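Local coordinates for protein ORF59 (PDB 3HSL) that serves as the accessory subunit of the viral DNA polymerase in lytic replication, raising its processivity, probably as a sliding clamp, at residues A[85-99]-A[144-157]. Sequence-based numbering, arbitrary orientation.
Sequences SFSFRNTSVGSGFTH and TVHKSVVDQKGILP
Phe97 lies flat against His146 in an offset stack, ring centroids 4.4 Å apart and planes 14° from parallel. The two side chains run in opposite directions, and each CB sits over the other's ring: His146 CB is 3.6 Å from the Phe97 ring centroid. Both have CG anti to the backbone N (chi1 -169° and -174°), which extends them alongside one another. Thr144 CG2 adds a methyl contact to Phe97 CE1, while His99, between the rings of Phe97 and Phe88, meets His146 obliquely and completes an aromatic cluster.

Ser92 OG, near the imidazole plane, hydrogen-bonds His146 NE2 at 2.9 Å and also Ser148 OG at 3.2 Å; His146 ND1 is hydrogen-bonded to Thr144 OG1 of the second subunit.

Farther along, Ser87 and Gln152 are joined by two bonds: Gln152 N donates to Ser87 O (2.8 Å), and Ser87 OG returns a bond to Gln152 O (2.7 Å) from above its carbonyl plane, opposite the turn bond from Ile155 N. Arg89 NH2 lies 3.1 Å from Asp151 OD2, which sits over the guanidinium face, a salt bridge of charge without a directed N-H.

The loop after strand 83-89 thus packs on strand 143-149, whose sheet continues antiparallel into the second subunit, while the end of strand 83-89 joins the loop following strand 143-149. Bonds at both ring nitrogens should hold the rotation of the His146 ring, linking this intrachain packing directly to the dimer interface.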
loop_
_atom_site.group_PDB
_atom_site.type_symbol
_atom_site.label_atom_id
_atom_site.label_comp_id
_atom_site.label_asym_id
_atom_site.label_seq_id
_atom_site.Cartn_x
_atom_site.Cartn_y
_atom_site.Cartn_z
ATOM N N SER A 85 -15.891 13.739 -20.866
ATOM C CA SER A 85 -14.512 13.243 -20.877
ATOM C C SER A 85 -13.648 13.816 -19.750
ATOM O O SER A 85 -13.110 14.917 -19.865
ATOM C CB SER A 85 -13.861 13.509 -22.241
ATOM O OG SER A 85 -12.580 12.908 -22.311
ATOM N N PHE A 86 -13.517 13.068 -18.663
ATOM C CA PHE A 86 -12.708 13.499 -17.519
ATOM C C PHE A 86 -11.589 12.500 -17.319
ATOM O O PHE A 86 -11.833 11.315 -17.134
ATOM C CB PHE A 86 -13.567 13.660 -16.273
ATOM C CG PHE A 86 -14.652 14.671 -16.431
ATOM C CD1 PHE A 86 -14.357 16.040 -16.376
ATOM C CD2 PHE A 86 -15.968 14.273 -16.633
ATOM C CE1 PHE A 86 -15.360 17.012 -16.523
ATOM C CE2 PHE A 86 -16.985 15.237 -16.782
ATOM C CZ PHE A 86 -16.675 16.608 -16.725
ATOM N N SER A 87 -10.355 12.992 -17.358
ATOM C CA SER A 87 -9.167 12.137 -17.271
ATOM C C SER A 87 -8.133 12.571 -16.206
ATOM O O SER A 87 -7.459 13.592 -16.365
ATOM C CB SER A 87 -8.556 12.102 -18.665
ATOM O OG SER A 87 -7.444 11.258 -18.720
ATOM N N PHE A 88 -8.024 11.784 -15.133
ATOM C CA PHE A 88 -7.119 12.066 -14.000
ATOM C C PHE A 88 -6.304 10.852 -13.582
ATOM O O PHE A 88 -6.599 9.726 -13.993
ATOM C CB PHE A 88 -7.939 12.574 -12.821
ATOM C CG PHE A 88 -9.083 11.691 -12.478
ATOM C CD1 PHE A 88 -8.982 10.764 -11.453
ATOM C CD2 PHE A 88 -10.282 11.780 -13.194
ATOM C CE1 PHE A 88 -10.068 9.923 -11.127
ATOM C CE2 PHE A 88 -11.373 10.954 -12.887
ATOM C CZ PHE A 88 -11.261 10.020 -11.847
ATOM N N ARG A 89 -5.277 11.060 -12.767
ATOM C CA ARG A 89 -4.430 9.940 -12.357
ATOM C C ARG A 89 -5.095 9.197 -11.213
ATOM O O ARG A 89 -5.660 9.871 -10.347
ATOM C CB ARG A 89 -3.021 10.459 -12.029
ATOM C CG ARG A 89 -3.006 11.614 -11.070
ATOM C CD ARG A 89 -1.625 12.226 -10.807
ATOM N NE ARG A 89 -1.020 12.861 -11.979
ATOM C CZ ARG A 89 0.048 13.680 -11.945
ATOM N NH1 ARG A 89 0.644 13.983 -10.792
ATOM N NH2 ARG A 89 0.530 14.212 -13.069
ATOM N N ASN A 90 -5.070 7.848 -11.165
ATOM C CA ASN A 90 -5.729 7.255 -9.979
ATOM C C ASN A 90 -4.976 7.392 -8.685
ATOM O O ASN A 90 -5.569 7.304 -7.625
ATOM C CB ASN A 90 -6.477 5.889 -10.106
ATOM C CG ASN A 90 -5.594 4.764 -10.474
ATOM O OD1 ASN A 90 -4.552 4.988 -11.051
ATOM N ND2 ASN A 90 -5.999 3.541 -10.151
ATOM N N THR A 91 -3.675 7.611 -8.771
ATOM C CA THR A 91 -2.890 7.858 -7.571
ATOM C C THR A 91 -2.304 9.277 -7.676
ATOM O O THR A 91 -1.272 9.491 -8.311
ATOM C CB THR A 91 -1.763 6.824 -7.311
ATOM O OG1 THR A 91 -2.295 5.487 -7.338
ATOM C CG2 THR A 91 -1.117 7.107 -5.954
ATOM N N SER A 92 -2.977 10.238 -7.046
ATOM C CA SER A 92 -2.569 11.645 -7.024
ATOM C C SER A 92 -1.163 11.686 -6.476
ATOM O O SER A 92 -0.822 10.833 -5.670
ATOM C CB SER A 92 -3.482 12.392 -6.072
ATOM O OG SER A 92 -4.844 12.133 -6.371
ATOM N N VAL A 93 -0.332 12.645 -6.879
ATOM C CA VAL A 93 1.035 12.639 -6.330
ATOM C C VAL A 93 1.016 12.953 -4.845
ATOM O O VAL A 93 0.197 13.751 -4.380
ATOM C CB VAL A 93 2.132 13.463 -7.154
ATOM C CG1 VAL A 93 3.498 13.513 -6.418
ATOM C CG2 VAL A 93 2.330 12.863 -8.563
ATOM N N GLY A 94 1.933 12.296 -4.130
ATOM C CA GLY A 94 2.098 12.427 -2.687
ATOM C C GLY A 94 1.123 11.568 -1.912
ATOM O O GLY A 94 1.424 11.112 -0.803
ATOM N N SER A 95 -0.044 11.348 -2.507
ATOM C CA SER A 95 -1.110 10.568 -1.869
ATOM C C SER A 95 -0.963 9.081 -1.686
ATOM O O SER A 95 -0.121 8.390 -2.261
ATOM C CB SER A 95 -2.503 10.796 -2.517
ATOM O OG SER A 95 -3.069 12.038 -2.154
ATOM N N GLY A 96 -1.868 8.657 -0.828
ATOM C CA GLY A 96 -2.101 7.308 -0.434
ATOM C C GLY A 96 -3.594 7.264 -0.697
ATOM O O GLY A 96 -4.431 7.169 0.238
ATOM N N PHE A 97 -3.907 7.355 -1.992
ATOM C CA PHE A 97 -5.258 7.252 -2.484
ATOM C C PHE A 97 -5.202 6.776 -3.933
ATOM O O PHE A 97 -4.635 7.439 -4.798
ATOM C CB PHE A 97 -6.120 8.494 -2.328
ATOM C CG PHE A 97 -7.572 8.215 -2.625
ATOM C CD1 PHE A 97 -8.425 7.761 -1.617
ATOM C CD2 PHE A 97 -8.090 8.392 -3.902
ATOM C CE1 PHE A 97 -9.775 7.493 -1.887
ATOM C CE2 PHE A 97 -9.420 8.133 -4.181
ATOM C CZ PHE A 97 -10.267 7.683 -3.178
ATOM N N THR A 98 -5.797 5.612 -4.171
ATOM C CA THR A 98 -5.831 5.021 -5.486
ATOM C C THR A 98 -7.302 4.815 -5.802
ATOM O O THR A 98 -7.967 3.921 -5.258
ATOM C CB THR A 98 -4.997 3.737 -5.512
ATOM O OG1 THR A 98 -3.642 4.070 -5.194
ATOM C CG2 THR A 98 -5.034 3.085 -6.854
ATOM N N HIS A 99 -7.817 5.655 -6.690
ATOM C CA HIS A 99 -9.221 5.561 -7.026
ATOM C C HIS A 99 -9.729 4.126 -7.202
ATOM O O HIS A 99 -10.589 3.675 -6.421
ATOM C CB HIS A 99 -9.561 6.443 -8.217
ATOM C CG HIS A 99 -9.458 7.907 -7.929
ATOM N ND1 HIS A 99 -8.254 8.582 -7.922
ATOM C CD2 HIS A 99 -10.409 8.827 -7.640
ATOM C CE1 HIS A 99 -8.471 9.858 -7.642
ATOM N NE2 HIS A 99 -9.768 10.029 -7.465
ATOM N N THR A 144 -14.243 8.282 3.201
ATOM C CA THR A 144 -13.072 9.006 2.716
ATOM C C THR A 144 -13.532 9.959 1.619
ATOM O O THR A 144 -14.329 9.577 0.754
ATOM C CB THR A 144 -12.021 8.073 2.104
ATOM O OG1 THR A 144 -11.484 7.185 3.108
ATOM C CG2 THR A 144 -10.886 8.892 1.492
ATOM N N VAL A 145 -13.052 11.197 1.643
ATOM C CA VAL A 145 -13.395 12.157 0.578
ATOM C C VAL A 145 -12.084 12.727 0.031
ATOM O O VAL A 145 -11.430 13.555 0.676
ATOM C CB VAL A 145 -14.373 13.261 1.018
ATOM C CG1 VAL A 145 -14.557 14.276 -0.095
ATOM C CG2 VAL A 145 -15.714 12.653 1.429
ATOM N N HIS A 146 -11.718 12.265 -1.162
ATOM C CA HIS A 146 -10.485 12.681 -1.806
ATOM C C HIS A 146 -10.738 13.647 -2.954
ATOM O O HIS A 146 -11.466 13.317 -3.894
ATOM C CB HIS A 146 -9.733 11.448 -2.321
ATOM C CG HIS A 146 -8.380 11.755 -2.870
ATOM N ND1 HIS A 146 -7.296 12.020 -2.060
ATOM C CD2 HIS A 146 -7.927 11.839 -4.140
ATOM C CE1 HIS A 146 -6.232 12.254 -2.807
ATOM N NE2 HIS A 146 -6.587 12.150 -4.074
ATOM N N LYS A 147 -10.134 14.830 -2.866
ATOM C CA LYS A 147 -10.242 15.847 -3.899
ATOM C C LYS A 147 -8.932 15.884 -4.638
ATOM O O LYS A 147 -7.866 15.713 -4.034
ATOM C CB LYS A 147 -10.524 17.234 -3.314
ATOM C CG LYS A 147 -11.852 17.307 -2.593
ATOM C CD LYS A 147 -12.204 18.690 -2.065
ATOM C CE LYS A 147 -13.549 18.630 -1.322
ATOM N NZ LYS A 147 -14.012 19.975 -0.885
ATOM N N SER A 148 -8.999 16.106 -5.948
ATOM C CA SER A 148 -7.783 16.193 -6.735
ATOM C C SER A 148 -8.005 16.969 -8.032
ATOM O O SER A 148 -9.093 17.489 -8.259
ATOM C CB SER A 148 -7.218 14.809 -7.000
ATOM O OG SER A 148 -5.906 14.936 -7.519
ATOM N N VAL A 149 -6.976 17.042 -8.874
ATOM C CA VAL A 149 -7.055 17.754 -10.147
ATOM C C VAL A 149 -7.256 16.840 -11.360
ATOM O O VAL A 149 -6.654 15.764 -11.449
ATOM C CB VAL A 149 -5.779 18.619 -10.381
ATOM C CG1 VAL A 149 -5.876 19.419 -11.677
ATOM C CG2 VAL A 149 -5.574 19.587 -9.233
ATOM N N VAL A 150 -8.109 17.269 -12.289
ATOM C CA VAL A 150 -8.328 16.538 -13.544
ATOM C C VAL A 150 -7.227 17.121 -14.452
ATOM O O VAL A 150 -7.383 18.213 -14.984
ATOM C CB VAL A 150 -9.720 16.821 -14.140
ATOM C CG1 VAL A 150 -9.871 16.163 -15.514
ATOM C CG2 VAL A 150 -10.821 16.364 -13.189
ATOM N N ASP A 151 -6.122 16.398 -14.627
ATOM C CA ASP A 151 -4.987 16.915 -15.398
ATOM C C ASP A 151 -4.418 16.030 -16.511
ATOM O O ASP A 151 -3.356 16.341 -17.040
ATOM C CB ASP A 151 -3.839 17.196 -14.425
ATOM C CG ASP A 151 -3.294 15.905 -13.770
ATOM O OD1 ASP A 151 -4.035 14.892 -13.637
ATOM O OD2 ASP A 151 -2.106 15.904 -13.380
ATOM N N GLN A 152 -5.106 14.945 -16.859
ATOM C CA GLN A 152 -4.636 14.046 -17.913
ATOM C C GLN A 152 -5.492 14.168 -19.170
ATOM O O GLN A 152 -5.834 13.158 -19.783
ATOM C CB GLN A 152 -4.625 12.584 -17.425
ATOM C CG GLN A 152 -3.810 12.331 -16.151
ATOM C CD GLN A 152 -2.352 12.725 -16.285
ATOM O OE1 GLN A 152 -1.879 13.582 -15.546
ATOM N NE2 GLN A 152 -1.639 12.117 -17.227
ATOM N N LYS A 153 -5.835 15.399 -19.553
ATOM C CA LYS A 153 -6.670 15.635 -20.739
ATOM C C LYS A 153 -6.066 15.111 -22.032
ATOM O O LYS A 153 -6.794 14.889 -22.988
ATOM C CB LYS A 153 -7.048 17.111 -20.908
ATOM C CG LYS A 153 -5.878 18.062 -21.093
ATOM C CD LYS A 153 -6.341 19.482 -21.374
ATOM C CE LYS A 153 -5.155 20.398 -21.407
ATOM N NZ LYS A 153 -5.495 21.794 -21.764
ATOM N N GLY A 154 -4.746 14.919 -22.056
ATOM C CA GLY A 154 -4.035 14.425 -23.233
ATOM C C GLY A 154 -4.309 12.969 -23.584
ATOM O O GLY A 154 -4.234 12.588 -24.755
ATOM N N ILE A 155 -4.624 12.162 -22.571
ATOM C CA ILE A 155 -4.906 10.733 -22.738
ATOM C C ILE A 155 -6.365 10.586 -23.115
ATOM O O ILE A 155 -7.252 10.821 -22.289
ATOM C CB ILE A 155 -4.724 9.952 -21.416
ATOM C CG1 ILE A 155 -3.454 10.373 -20.654
ATOM C CG2 ILE A 155 -4.831 8.448 -21.651
ATOM C CD1 ILE A 155 -2.182 10.097 -21.365
ATOM N N LEU A 156 -6.629 10.197 -24.354
ATOM C CA LEU A 156 -8.003 10.063 -24.788
ATOM C C LEU A 156 -8.597 8.702 -24.508
ATOM O O LEU A 156 -7.881 7.730 -24.304
ATOM C CB LEU A 156 -8.157 10.412 -26.284
ATOM C CG LEU A 156 -7.858 11.834 -26.777
ATOM C CD1 LEU A 156 -8.117 11.928 -28.253
ATOM C CD2 LEU A 156 -8.695 12.876 -26.060
ATOM N N PRO A 157 -9.929 8.634 -24.481
ATOM C CA PRO A 157 -10.564 7.353 -24.321
ATOM C C PRO A 157 -10.598 6.864 -25.758
ATOM O O PRO A 157 -11.476 7.246 -26.546
ATOM C CB PRO A 157 -11.965 7.720 -23.817
ATOM C CG PRO A 157 -11.957 9.233 -23.632
ATOM C CD PRO A 157 -10.912 9.723 -24.540
#